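Local coordinates for protein beta-glucosidase (Chaetomella raphigera, PDB 6JXG) that probably hydrolyses terminal, non-reducing beta-D-glucosyl residues to release beta-D-glucose, acting as a secreted family 3 glycoside hydrolase in cellulose degradation, at residues A[27-32]-A[43-47]; A[155-159]-A[214-219]; A[193-197]-A[223-227]; A[228-234]-A[246-252]; A[236-242]-A[262-267]. One frame throughout, in Å; residues are numbered along the deposited sequence.

Contacts 2, 3 and 4 share one sheet of the N-terminal TIM-barrel-clan domain: strands 151-157, 196-199 and 228-231 lie side by side, and the centres of contacts 2 and 3 are about 11 Å apart. Contact 4 continues from contact 3 through the backbone pair Ile-197 O to Val-230 N, 2.9 Å. Contact 1 joins contact 4 at Val-29 O and Ala-250 N, 2.9 Å, and meets contact 5 where Thr-30 OG1 lies 2.9 Å from Gly-264 N. Contacts 4 and 5, centres about 11 Å apart, alternate along the chain. The sugar at contact 5 belongs to a glycan attached to the protein and marks no substrate pocket.

Contact 1 (A[27-32]-A[43-47]); sequences SIVTGV and TAAVA
Thr-43 lies across the C-terminal end of helix 22-29, its CB and CG2 against backbone carbonyl oxygens and its OG1 linked to the helix end through a water. CB comes first, 3.5 Å from Ser-27 O. Beyond it the two branches part. With chi1 at 50°, OG1 lies between the backbone N and the carbonyl carbon, while CG2 is turned opposite that carbon and fits among the carbonyls of the helix end, 3.4 Å from Ile-28 O and 3.6 Å from Thr-30 O. The water at OG1 donates to it over 2.8 Å and gives its other proton to Ile-28 O. A second water ties the backbones together, accepting from Ala-44 N at 2.9 Å and donating to both Ser-27 O and Thr-30 O. A third spans Ser-27 OG and Ala-45 O, while Ser-27 OG also bonds back to Asp-24 O. The one apolar side-chain pair is Ile-28 with Val-46, CG1 to CG2 at 3.7 Å, crossing at about a right angle; Val-32 CG1 rests against a backbone polar atom, 3.7 Å from Ala-44 N. The segment 43-47 follows strand 41-42, the outer strand of its sheet, and Thr-43 also packs on Leu-54; on the helix side, Ile-28 and Val-29 press against Val-285 of helix 278-294, while Val-29 and Gly-31 pair by backbone bonds with Ala-250.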
# COMPACT_ATOMS: atom_id res chain seq x y z
N SER A 27 -13.89 -19.97 -21.70
CA SER A 27 -13.36 -20.61 -20.49
C SER A 27 -12.14 -19.83 -19.97
O SER A 27 -11.83 -19.95 -18.79
CB SER A 27 -13.01 -22.11 -20.73
OG SER A 27 -11.85 -22.21 -21.58
N ILE A 28 -11.50 -19.03 -20.85
CA ILE A 28 -10.38 -18.20 -20.49
C ILE A 28 -10.82 -16.92 -19.73
O ILE A 28 -10.11 -16.43 -18.88
CB ILE A 28 -9.52 -17.83 -21.71
CG1 ILE A 28 -8.78 -19.07 -22.20
CG2 ILE A 28 -8.40 -16.85 -21.40
CD1 ILE A 28 -8.08 -18.91 -23.57
N VAL A 29 -12.06 -16.48 -19.96
CA VAL A 29 -12.52 -15.24 -19.44
C VAL A 29 -13.47 -15.45 -18.25
O VAL A 29 -13.85 -14.49 -17.54
CB VAL A 29 -13.17 -14.63 -20.72
CG1 VAL A 29 -14.62 -14.49 -20.68
CG2 VAL A 29 -12.23 -13.80 -21.61
N THR A 30 -13.84 -16.68 -17.97
CA THR A 30 -14.87 -16.98 -17.00
C THR A 30 -14.29 -17.88 -15.94
O THR A 30 -13.86 -18.99 -16.20
CB THR A 30 -16.09 -17.69 -17.62
OG1 THR A 30 -16.48 -17.04 -18.81
CG2 THR A 30 -17.25 -17.79 -16.61
N GLY A 31 -14.25 -17.35 -14.72
CA GLY A 31 -13.79 -18.11 -13.59
C GLY A 31 -14.55 -19.41 -13.46
O GLY A 31 -15.75 -19.48 -13.77
N VAL A 32 -13.87 -20.42 -12.89
CA VAL A 32 -14.51 -21.79 -12.76
C VAL A 32 -15.54 -21.90 -11.65
O VAL A 32 -16.26 -22.88 -11.59
CB VAL A 32 -13.48 -22.91 -12.53
CG1 VAL A 32 -12.52 -22.96 -13.68
CG2 VAL A 32 -12.76 -22.76 -11.21
N THR A 43 -9.19 -20.00 -13.90
CA THR A 43 -9.82 -20.34 -15.13
C THR A 43 -9.35 -21.72 -15.60
O THR A 43 -8.27 -22.16 -15.23
CB THR A 43 -9.61 -19.25 -16.23
OG1 THR A 43 -8.24 -18.92 -16.35
CG2 THR A 43 -10.42 -18.04 -15.89
N ALA A 44 -10.15 -22.37 -16.45
CA ALA A 44 -9.82 -23.74 -16.98
C ALA A 44 -8.56 -23.75 -17.89
O ALA A 44 -8.34 -22.83 -18.60
CB ALA A 44 -10.98 -24.25 -17.79
N ALA A 45 -7.78 -24.82 -17.85
CA ALA A 45 -6.70 -25.03 -18.79
C ALA A 45 -7.24 -25.10 -20.24
O ALA A 45 -8.36 -25.52 -20.47
CB ALA A 45 -6.00 -26.36 -18.43
N VAL A 46 -6.42 -24.70 -21.17
CA VAL A 46 -6.71 -24.83 -22.61
C VAL A 46 -5.48 -25.54 -23.20
O VAL A 46 -4.48 -24.93 -23.48
CB VAL A 46 -6.94 -23.49 -23.29
CG1 VAL A 46 -7.20 -23.65 -24.78
CG2 VAL A 46 -8.08 -22.73 -22.59
N ALA A 47 -5.60 -26.86 -23.34
CA ALA A 47 -4.44 -27.69 -23.65
C ALA A 47 -3.94 -27.39 -25.05
O ALA A 47 -2.75 -27.46 -25.26
CB ALA A 47 -4.77 -29.18 -23.47
O HOH W 1 -12.78 -21.29 -16.87
O HOH W 2 -10.91 -24.80 -21.53
O HOH W 3 -7.98 -16.15 -16.93

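Contact 2 (A[155-159]-A[214-219]); sequences KHFIG and FLTTIL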
# COMPACT_ATOMS: atom_id res chain seq x y z
N LYS A 155 -4.91 -3.10 -7.77
CA LYS A 155 -6.33 -3.13 -7.35
C LYS A 155 -6.55 -1.98 -6.36
O LYS A 155 -5.56 -1.53 -5.71
CB LYS A 155 -6.69 -4.51 -6.77
CG LYS A 155 -6.10 -4.87 -5.42
CD LYS A 155 -6.27 -6.36 -5.09
CE LYS A 155 -6.00 -6.55 -3.63
NZ LYS A 155 -6.13 -7.93 -3.16
N HIS A 156 -7.76 -1.50 -6.13
CA HIS A 156 -9.04 -1.83 -6.71
C HIS A 156 -9.48 -0.56 -7.44
O HIS A 156 -9.53 0.55 -6.84
CB HIS A 156 -10.07 -2.14 -5.61
CG HIS A 156 -9.57 -3.11 -4.58
ND1 HIS A 156 -8.77 -2.72 -3.52
CD2 HIS A 156 -9.73 -4.44 -4.46
CE1 HIS A 156 -8.49 -3.78 -2.78
NE2 HIS A 156 -9.09 -4.83 -3.32
N PHE A 157 -9.66 -0.68 -8.74
CA PHE A 157 -9.97 0.44 -9.59
C PHE A 157 -11.52 0.69 -9.60
O PHE A 157 -12.25 -0.11 -10.18
CB PHE A 157 -9.52 0.15 -11.04
CG PHE A 157 -9.72 1.34 -11.98
CD1 PHE A 157 -8.79 2.33 -12.03
CD2 PHE A 157 -10.90 1.46 -12.79
CE1 PHE A 157 -8.94 3.45 -12.90
CE2 PHE A 157 -11.07 2.56 -13.64
CZ PHE A 157 -10.08 3.56 -13.67
N ILE A 158 -12.05 1.75 -8.99
CA ILE A 158 -11.37 2.83 -8.34
C ILE A 158 -12.44 3.50 -7.42
O ILE A 158 -13.65 3.32 -7.61
CB ILE A 158 -10.81 3.84 -9.43
CG1 ILE A 158 -9.80 4.80 -8.80
CG2 ILE A 158 -11.98 4.55 -10.14
CD1 ILE A 158 -8.87 5.54 -9.76
N GLY A 159 -11.99 4.36 -6.50
CA GLY A 159 -12.90 5.04 -5.57
C GLY A 159 -13.47 4.19 -4.47
O GLY A 159 -14.47 4.58 -3.86
N PHE A 214 -15.63 3.34 -18.17
CA PHE A 214 -14.29 3.86 -17.86
C PHE A 214 -13.14 2.88 -17.85
O PHE A 214 -11.97 3.27 -17.95
CB PHE A 214 -14.31 4.79 -16.67
CG PHE A 214 -14.29 4.17 -15.29
CD1 PHE A 214 -13.98 5.01 -14.22
CD2 PHE A 214 -14.62 2.86 -15.03
CE1 PHE A 214 -14.04 4.55 -12.90
CE2 PHE A 214 -14.66 2.39 -13.71
CZ PHE A 214 -14.35 3.22 -12.64
N LEU A 215 -13.46 1.61 -17.76
CA LEU A 215 -12.44 0.58 -17.96
C LEU A 215 -11.88 0.69 -19.35
O LEU A 215 -10.63 0.52 -19.55
CB LEU A 215 -13.02 -0.79 -17.74
CG LEU A 215 -13.66 -1.15 -16.42
CD1 LEU A 215 -14.11 -2.64 -16.36
CD2 LEU A 215 -12.74 -0.82 -15.26
N THR A 216 -12.73 1.01 -20.32
CA THR A 216 -12.26 1.16 -21.68
C THR A 216 -11.71 2.57 -21.94
O THR A 216 -10.66 2.72 -22.55
CB THR A 216 -13.41 0.85 -22.61
OG1 THR A 216 -13.66 -0.55 -22.50
CG2 THR A 216 -13.14 1.21 -24.10
N THR A 217 -12.45 3.62 -21.51
CA THR A 217 -12.07 5.01 -21.88
C THR A 217 -10.88 5.55 -21.09
O THR A 217 -10.02 6.25 -21.62
CB THR A 217 -13.26 5.96 -21.76
OG1 THR A 217 -13.73 5.99 -20.41
CG2 THR A 217 -14.39 5.49 -22.68
N ILE A 218 -10.77 5.19 -19.80
CA ILE A 218 -9.65 5.66 -18.99
C ILE A 218 -8.49 4.67 -19.00
O ILE A 218 -7.39 5.00 -19.45
CB ILE A 218 -10.07 5.94 -17.55
CG1 ILE A 218 -11.26 6.94 -17.48
CG2 ILE A 218 -8.86 6.38 -16.74
CD1 ILE A 218 -11.03 8.23 -18.24
N LEU A 219 -8.70 3.44 -18.49
CA LEU A 219 -7.58 2.49 -18.39
C LEU A 219 -7.02 2.16 -19.80
O LEU A 219 -5.79 2.32 -20.05
CB LEU A 219 -8.04 1.20 -17.72
CG LEU A 219 -7.97 1.06 -16.18
CD1 LEU A 219 -7.41 2.18 -15.36
CD2 LEU A 219 -8.95 0.05 -15.54
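Phe-157 ends the strand 155-157, whose axis passes 12.5 Å from that of helix 214-219 with the two directions 98° apart, a spacing bridged by side chains. The peptide between Phe-157 and Ile-158 is cis, and the CB atoms of both residues point at the helix. With CG anti to the backbone N (chi1 -176°), the Phe-157 ring reaches out edge first to the face of Phe-214: CE2 stands over the centre of that ring, 3.5 Å from Phe-214 CZ. The centroids are 4.7 Å apart, and the planes meet at 51°, a tilted version of the edge-to-face pair. Leu-219 covers one face of Phe-157, though its closest carbon approach is doubtful, and Ile-158 CB lies over the other. Leu-215 CD2 flanks Phe-157 CD2 at 3.8 Å. Ile-158 CG2 touches Phe-214 CE1 at 3.4 Å. Were Phe-157 replaced by an alanine, the Phe-214 face would probably lose its edge partner and a gap would open beneath Leu-219. Around this apolar layer, Phe-186 of helix 184-191 meets the Phe-157 ring edge-to-face, Phe-178 of helix 175-182 touches Ile-158 and Ile-218, and strand 196-199 supplies Ile-197 and Cys-199 beside Phe-157 and Leu-215.

Contact 3 (A[193-197]-A[223-227]); sequences NVASI and LDFQG
Ile-197 and Phe-225 carry this contact, the methyl of one set squarely over the ring of the other. Ile-197 CD1 lies 3.7 Å from the centroid of the Phe-225 ring and only 6° off its normal, a well-centred CH-pi contact. The isoleucine torsions explain the reach: CG1 is opposite the carbonyl carbon (chi1 -71°) and the chain runs on extended to CD1. Phe-225 slides past in the reverse direction, a chi1 of 174° swinging its ring away from its own nitrogen. Its other face is covered by its own chain, since Gly-227 N sits over the ring centre, and the ring is thus clasped from both sides. At the rim, in the ring plane, Val-194 O approaches Phe-225 CE1 at 3.3 Å. The side chain of the same valine also takes part, CG1 standing 4.0 Å from Phe-225 CE1. The two segments are the turns leading into strands 196-199 and 228-231, parallel neighbours joined through helix 214-222, which makes this the entry side of a beta-alpha-beta crossover in the TIM-barrel-clan domain. Where the backbones come nearest, Gly-227 CA makes a CA-H...O contact of 3.4 Å with Ala-195 O; a CB on Gly-227 would collide with that oxygen.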
# COMPACT_ATOMS: atom_id res chain seq x y z
N ASN A 193 4.14 -1.43 -16.50
CA ASN A 193 3.76 -2.68 -17.25
C ASN A 193 3.07 -3.69 -16.39
O ASN A 193 3.14 -4.88 -16.60
CB ASN A 193 4.95 -3.29 -17.98
CG ASN A 193 5.38 -2.44 -19.16
OD1 ASN A 193 4.55 -1.92 -19.91
ND2 ASN A 193 6.67 -2.23 -19.28
N VAL A 194 2.35 -3.19 -15.40
CA VAL A 194 1.43 -4.08 -14.65
C VAL A 194 0.58 -4.97 -15.58
O VAL A 194 -0.04 -4.54 -16.56
CB VAL A 194 0.61 -3.37 -13.58
CG1 VAL A 194 -0.62 -2.72 -14.18
CG2 VAL A 194 0.18 -4.33 -12.45
N ALA A 195 0.56 -6.26 -15.25
CA ALA A 195 -0.13 -7.26 -16.12
C ALA A 195 -1.63 -7.18 -16.10
O ALA A 195 -2.32 -7.50 -17.11
CB ALA A 195 0.34 -8.67 -15.72
N SER A 196 -2.18 -6.80 -14.94
CA SER A 196 -3.65 -6.81 -14.72
C SER A 196 -4.07 -5.72 -13.74
O SER A 196 -3.25 -5.21 -12.95
CB SER A 196 -4.16 -8.19 -14.23
OG SER A 196 -3.68 -8.48 -12.95
N ILE A 197 -5.33 -5.35 -13.81
CA ILE A 197 -5.91 -4.38 -12.88
C ILE A 197 -7.25 -4.94 -12.50
O ILE A 197 -7.94 -5.54 -13.33
CB ILE A 197 -6.11 -3.01 -13.59
CG1 ILE A 197 -4.73 -2.32 -13.85
CG2 ILE A 197 -7.04 -2.14 -12.80
CD1 ILE A 197 -4.82 -1.17 -14.80
N LEU A 223 -4.92 5.80 -20.76
CA LEU A 223 -3.71 5.25 -20.22
C LEU A 223 -3.11 4.08 -21.09
O LEU A 223 -2.04 3.58 -20.76
CB LEU A 223 -3.92 4.89 -18.76
CG LEU A 223 -4.33 6.06 -17.82
CD1 LEU A 223 -4.54 5.55 -16.43
CD2 LEU A 223 -3.21 7.11 -17.84
N ASP A 224 -3.80 3.68 -22.19
CA ASP A 224 -3.27 2.72 -23.13
C ASP A 224 -2.79 1.43 -22.47
O ASP A 224 -1.79 0.83 -22.88
CB ASP A 224 -2.16 3.38 -23.91
CG ASP A 224 -1.89 2.72 -25.25
OD1 ASP A 224 -0.71 2.78 -25.67
OD2 ASP A 224 -2.79 2.07 -25.80
N PHE A 225 -3.58 0.98 -21.49
CA PHE A 225 -3.26 -0.21 -20.78
C PHE A 225 -3.36 -1.43 -21.72
O PHE A 225 -4.41 -1.63 -22.39
CB PHE A 225 -4.24 -0.32 -19.63
CG PHE A 225 -4.15 -1.61 -18.84
CD1 PHE A 225 -2.94 -2.01 -18.24
CD2 PHE A 225 -5.29 -2.39 -18.63
CE1 PHE A 225 -2.90 -3.20 -17.47
CE2 PHE A 225 -5.19 -3.60 -17.93
CZ PHE A 225 -4.02 -3.97 -17.33
N GLN A 226 -2.31 -2.24 -21.75
CA GLN A 226 -2.22 -3.39 -22.66
C GLN A 226 -2.58 -4.74 -22.02
O GLN A 226 -2.85 -5.69 -22.76
CB GLN A 226 -0.84 -3.48 -23.28
CG GLN A 226 -0.41 -2.26 -24.08
CD GLN A 226 -1.26 -2.11 -25.31
OE1 GLN A 226 -1.41 -3.07 -26.09
NE2 GLN A 226 -1.87 -0.94 -25.48
N GLY A 227 -2.67 -4.81 -20.68
CA GLY A 227 -3.13 -5.98 -19.99
C GLY A 227 -4.64 -6.15 -19.90
O GLY A 227 -5.45 -5.61 -20.70

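Contact 4 (A[228-234]-A[246-252]); sequences FVVSDWA and GLDVAMP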
# COMPACT_ATOMS: atom_id res chain seq x y z
N PHE A 228 -5.05 -6.85 -18.86
CA PHE A 228 -6.39 -7.29 -18.73
C PHE A 228 -6.97 -6.83 -17.38
O PHE A 228 -6.23 -6.62 -16.42
CB PHE A 228 -6.55 -8.78 -18.92
CG PHE A 228 -6.03 -9.60 -17.82
CD1 PHE A 228 -6.87 -10.03 -16.79
CD2 PHE A 228 -4.68 -10.02 -17.84
CE1 PHE A 228 -6.38 -10.81 -15.77
CE2 PHE A 228 -4.20 -10.83 -16.84
CZ PHE A 228 -5.04 -11.27 -15.80
N VAL A 229 -8.27 -6.59 -17.40
CA VAL A 229 -9.04 -6.21 -16.20
C VAL A 229 -9.80 -7.38 -15.64
O VAL A 229 -10.50 -8.06 -16.36
CB VAL A 229 -10.02 -5.06 -16.54
CG1 VAL A 229 -10.76 -4.68 -15.26
CG2 VAL A 229 -9.24 -3.86 -17.08
N VAL A 230 -9.64 -7.62 -14.33
CA VAL A 230 -10.30 -8.69 -13.65
C VAL A 230 -11.28 -8.13 -12.63
O VAL A 230 -11.03 -7.08 -12.04
CB VAL A 230 -9.28 -9.64 -13.08
CG1 VAL A 230 -8.32 -8.98 -12.08
CG2 VAL A 230 -9.98 -10.82 -12.45
N SER A 231 -12.39 -8.82 -12.40
CA SER A 231 -13.32 -8.32 -11.41
C SER A 231 -12.88 -8.57 -10.02
O SER A 231 -12.29 -9.61 -9.71
CB SER A 231 -14.73 -8.87 -11.61
OG SER A 231 -14.75 -10.26 -11.35
N ASP A 232 -13.28 -7.67 -9.11
CA ASP A 232 -13.25 -8.07 -7.74
C ASP A 232 -14.28 -9.20 -7.62
O ASP A 232 -15.08 -9.45 -8.54
CB ASP A 232 -13.48 -6.88 -6.80
CG ASP A 232 -12.87 -7.07 -5.41
OD1 ASP A 232 -12.68 -8.22 -4.99
OD2 ASP A 232 -12.63 -6.04 -4.70
N TRP A 233 -14.24 -9.92 -6.49
CA TRP A 233 -14.88 -11.20 -6.40
C TRP A 233 -16.38 -11.00 -6.29
O TRP A 233 -16.92 -10.51 -5.32
CB TRP A 233 -14.30 -12.07 -5.31
CG TRP A 233 -13.25 -13.06 -5.76
CD1 TRP A 233 -13.17 -14.33 -5.35
CD2 TRP A 233 -12.10 -12.85 -6.63
NE1 TRP A 233 -12.10 -14.97 -5.91
CE2 TRP A 233 -11.41 -14.08 -6.70
CE3 TRP A 233 -11.58 -11.75 -7.33
CZ2 TRP A 233 -10.25 -14.26 -7.46
CZ3 TRP A 233 -10.43 -11.91 -8.08
CH2 TRP A 233 -9.77 -13.17 -8.13
N ALA A 234 -17.04 -11.47 -7.36
CA ALA A 234 -18.48 -11.31 -7.59
C ALA A 234 -18.87 -9.83 -7.73
O ALA A 234 -19.96 -9.42 -7.30
CB ALA A 234 -19.31 -12.00 -6.50
N GLY A 246 -15.67 -3.27 -20.79
CA GLY A 246 -14.27 -3.60 -20.91
C GLY A 246 -13.69 -4.55 -19.86
O GLY A 246 -12.48 -4.61 -19.72
N LEU A 247 -14.52 -5.25 -19.13
CA LEU A 247 -14.07 -6.28 -18.23
C LEU A 247 -13.46 -7.40 -19.11
O LEU A 247 -13.96 -7.64 -20.21
CB LEU A 247 -15.15 -6.83 -17.36
CG LEU A 247 -14.85 -7.89 -16.32
CD1 LEU A 247 -13.93 -7.29 -15.26
CD2 LEU A 247 -16.11 -8.43 -15.65
N ASP A 248 -12.40 -8.06 -18.62
CA ASP A 248 -11.78 -9.19 -19.35
C ASP A 248 -11.89 -10.52 -18.67
O ASP A 248 -11.94 -11.57 -19.36
CB ASP A 248 -10.34 -8.90 -19.65
CG ASP A 248 -10.16 -7.60 -20.45
OD1 ASP A 248 -10.82 -7.49 -21.53
OD2 ASP A 248 -9.39 -6.71 -20.01
N VAL A 249 -11.92 -10.53 -17.35
CA VAL A 249 -12.02 -11.76 -16.60
C VAL A 249 -13.00 -11.63 -15.43
O VAL A 249 -12.90 -10.70 -14.62
CB VAL A 249 -10.67 -12.18 -16.00
CG1 VAL A 249 -10.76 -13.53 -15.27
CG2 VAL A 249 -9.61 -12.27 -17.09
N ALA A 250 -13.93 -12.58 -15.33
CA ALA A 250 -14.93 -12.58 -14.28
C ALA A 250 -14.56 -13.54 -13.19
O ALA A 250 -14.55 -14.74 -13.42
CB ALA A 250 -16.31 -12.93 -14.83
N MET A 251 -14.26 -13.02 -12.01
CA MET A 251 -13.90 -13.86 -10.89
C MET A 251 -14.90 -13.71 -9.74
O MET A 251 -15.28 -12.60 -9.46
CB MET A 251 -12.51 -13.44 -10.39
CG MET A 251 -11.39 -13.95 -11.27
SD MET A 251 -11.26 -15.76 -11.09
CE MET A 251 -10.83 -16.18 -12.76
N PRO A 252 -15.16 -14.77 -8.93
CA PRO A 252 -14.60 -16.13 -9.18
C PRO A 252 -15.27 -16.89 -10.29
O PRO A 252 -14.91 -18.09 -10.54
CB PRO A 252 -14.82 -16.85 -7.85
CG PRO A 252 -16.00 -16.16 -7.23
CD PRO A 252 -15.92 -14.70 -7.65
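Val-229 O takes two backbone N-H groups from the opposing segment, Asp-248 N at 3.0 Å and Val-249 N at 3.0 Å, the latter in the carbonyl plane and the former tilted from it. The Val-249 bond, with Ser-231 N donating to Val-249 O, forms the single beta bridge between Val-230 and Val-249, which adds segment 246-252 beside 228-231, the outer strand of the TIM-barrel-clan sheet. Asp-248 doubles back to the same strand: OD2 accepts from Val-229 N at 2.8 Å with its anti lone pair, a nearly straight bond (170°), and also forms a salt bridge with Lys-220, while OD1 pairs with Arg-280. Further along, the Ser-231 hydroxyl, placed between backbone N and carbonyl carbon (chi1 68°), relays a bond: it accepts from Met-251 N at 2.9 Å and donates to Asp-232 O. Ala-234 N donates to Met-251 O, on a lone pair in the carbonyl plane. Among apolar groups, Val-230 CG2 meets Met-251 CG at 3.6 Å. The Trp-233 indole, held by NE1 to Val-40 O, presents one face to two neighbours: Met-251 CB stands 3.4 Å from the centroid of the six-membered ring, with SD oblique to it, and Pro-252 CD lies 3.9 Å from the centroid of the five-membered ring.

Contact 5 (A[236-242]-A[262-267]); sequences QHTTIGS and LWGSNL. With NAG (2-acetamido-2-deoxy-beta-D-glucopyranose), chain C.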
# COMPACT_ATOMS: atom_id res chain seq x y z
N GLN A 236 -19.00 -8.50 -10.71
CA GLN A 236 -19.66 -8.43 -12.02
C GLN A 236 -21.19 -8.48 -11.74
O GLN A 236 -21.62 -9.26 -10.89
CB GLN A 236 -19.29 -9.61 -12.92
CG GLN A 236 -20.03 -9.73 -14.23
CD GLN A 236 -19.63 -10.97 -15.03
OE1 GLN A 236 -19.32 -10.89 -16.23
NE2 GLN A 236 -19.63 -12.09 -14.36
N HIS A 237 -21.98 -7.69 -12.46
CA HIS A 237 -23.42 -7.60 -12.24
C HIS A 237 -24.24 -8.07 -13.40
O HIS A 237 -25.35 -8.55 -13.19
CB HIS A 237 -23.87 -6.15 -11.91
CG HIS A 237 -23.32 -5.71 -10.62
ND1 HIS A 237 -23.99 -5.88 -9.44
CD2 HIS A 237 -22.06 -5.33 -10.29
CE1 HIS A 237 -23.21 -5.53 -8.43
NE2 HIS A 237 -22.02 -5.21 -8.92
N THR A 238 -23.77 -7.84 -14.62
CA THR A 238 -24.51 -8.27 -15.81
C THR A 238 -23.62 -8.95 -16.83
O THR A 238 -22.42 -8.72 -16.86
CB THR A 238 -25.18 -7.05 -16.51
OG1 THR A 238 -24.23 -6.26 -17.23
CG2 THR A 238 -25.87 -6.16 -15.48
N THR A 239 -24.22 -9.76 -17.69
CA THR A 239 -23.48 -10.35 -18.79
C THR A 239 -22.96 -9.26 -19.78
O THR A 239 -21.76 -9.15 -20.12
CB THR A 239 -24.38 -11.35 -19.56
OG1 THR A 239 -24.76 -12.39 -18.70
CG2 THR A 239 -23.65 -11.93 -20.79
N ILE A 240 -23.91 -8.51 -20.32
CA ILE A 240 -23.65 -7.61 -21.44
C ILE A 240 -22.92 -6.34 -20.94
O ILE A 240 -21.99 -5.90 -21.57
CB ILE A 240 -24.99 -7.17 -22.13
CG1 ILE A 240 -25.67 -8.36 -22.77
CG2 ILE A 240 -24.76 -6.05 -23.14
CD1 ILE A 240 -27.18 -8.14 -23.00
N GLY A 241 -23.37 -5.80 -19.80
CA GLY A 241 -22.78 -4.57 -19.25
C GLY A 241 -21.31 -4.67 -19.04
O GLY A 241 -20.55 -3.81 -19.50
N SER A 242 -20.90 -5.74 -18.35
CA SER A 242 -19.51 -5.92 -18.03
C SER A 242 -18.64 -6.12 -19.28
O SER A 242 -17.58 -5.52 -19.39
CB SER A 242 -19.33 -7.07 -17.03
OG SER A 242 -19.87 -8.29 -17.50
N LEU A 262 -22.53 -15.50 -15.17
CA LEU A 262 -23.02 -14.42 -16.07
C LEU A 262 -22.30 -14.43 -17.38
O LEU A 262 -22.83 -13.97 -18.38
CB LEU A 262 -22.87 -13.02 -15.40
CG LEU A 262 -23.91 -12.78 -14.31
CD1 LEU A 262 -23.57 -11.67 -13.36
CD2 LEU A 262 -25.26 -12.49 -14.96
N TRP A 263 -21.10 -15.00 -17.40
CA TRP A 263 -20.36 -15.21 -18.66
C TRP A 263 -20.43 -16.73 -19.04
O TRP A 263 -21.55 -17.24 -19.10
CB TRP A 263 -18.97 -14.62 -18.59
CG TRP A 263 -18.92 -13.14 -18.83
CD1 TRP A 263 -19.97 -12.26 -19.05
CD2 TRP A 263 -17.73 -12.32 -18.83
NE1 TRP A 263 -19.50 -10.98 -19.25
CE2 TRP A 263 -18.14 -10.99 -19.07
CE3 TRP A 263 -16.40 -12.58 -18.61
CZ2 TRP A 263 -17.23 -9.94 -19.16
CZ3 TRP A 263 -15.48 -11.54 -18.69
CH2 TRP A 263 -15.88 -10.25 -19.02
N GLY A 264 -19.34 -17.45 -19.29
CA GLY A 264 -19.50 -18.82 -19.72
C GLY A 264 -20.40 -18.88 -20.98
O GLY A 264 -20.32 -17.98 -21.88
N SER A 265 -21.32 -19.85 -21.00
CA SER A 265 -22.31 -19.99 -22.08
C SER A 265 -23.18 -18.77 -22.19
O SER A 265 -23.67 -18.53 -23.25
CB SER A 265 -23.33 -21.08 -21.83
OG SER A 265 -22.73 -22.28 -21.63
N ASN A 266 -23.49 -18.11 -21.09
CA ASN A 266 -24.21 -16.86 -21.19
C ASN A 266 -23.54 -15.78 -22.03
O ASN A 266 -24.21 -15.11 -22.77
CB ASN A 266 -24.49 -16.28 -19.82
CG ASN A 266 -25.84 -16.66 -19.30
OD1 ASN A 266 -26.80 -16.70 -20.05
ND2 ASN A 266 -25.92 -16.98 -18.03
N LEU A 267 -22.22 -15.62 -21.97
CA LEU A 267 -21.51 -14.66 -22.82
C LEU A 267 -21.59 -15.07 -24.30
O LEU A 267 -21.79 -14.21 -25.19
CB LEU A 267 -20.05 -14.50 -22.36
CG LEU A 267 -19.14 -13.54 -23.13
CD1 LEU A 267 -19.65 -12.12 -23.22
CD2 LEU A 267 -17.74 -13.54 -22.49
C1 NAG C . -28.75 -12.01 -25.11
C2 NAG C . -30.17 -11.64 -24.60
C3 NAG C . -30.10 -11.24 -23.14
C4 NAG C . -29.29 -12.23 -22.32
C5 NAG C . -27.92 -12.53 -22.97
C6 NAG C . -27.08 -13.61 -22.22
C7 NAG C . -31.60 -10.71 -26.33
C8 NAG C . -32.16 -9.47 -27.00
N2 NAG C . -30.79 -10.51 -25.29
O3 NAG C . -31.41 -11.09 -22.58
O4 NAG C . -29.20 -11.62 -21.05
O5 NAG C . -28.13 -13.00 -24.30
O6 NAG C . -27.89 -14.73 -22.01
O7 NAG C . -31.82 -11.86 -26.75
O HOH W 4 -19.37 -14.98 -14.87
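Segment 236-242 meets the Trp-263 indole in two ways, at its edge and over one face. At the edge, NE1 donates to Thr-239 O at 3.0 Å (156°), the bond lying in the ring plane and on a lone pair of the carbonyl. Over one face comes the amide of Gln-236, its plane 80° from that of the indole: the extended chain brings OE1 2.9 Å above the ring plane, toward the rim, where the angle at NE1 is too poor for a bond. Leu-267 CD2 covers the opposite face. The other Gln-236 tip atom, NE2, lies alongside Leu-262 CB at 3.5 Å and shares a water with Trp-263 N. Thr-239 answers Leu-262 through OG1, which donates to Leu-262 O on a lone pair in the carbonyl plane; chi1 of -62° puts OG1 opposite its own carbonyl carbon, and CG2 faces helix 265-272. A leucine in place of Trp-263 would probably leave Thr-239 O without its N-H donor and open a gap between Gln-236 and Leu-267. Asn-266 OD1 accepts from NAG O6 at 3.0 Å, while its ND2 bonds Tyr-261 O. The two bonds of Thr-239 tie together two helix starts: Thr-238, also bonded to Glu-211, is the N-cap of helix 239-245 with a weak bond from Gly-241 N, and Gly-264 is the N-cap of helix 265-272, beside an N-linked glycan.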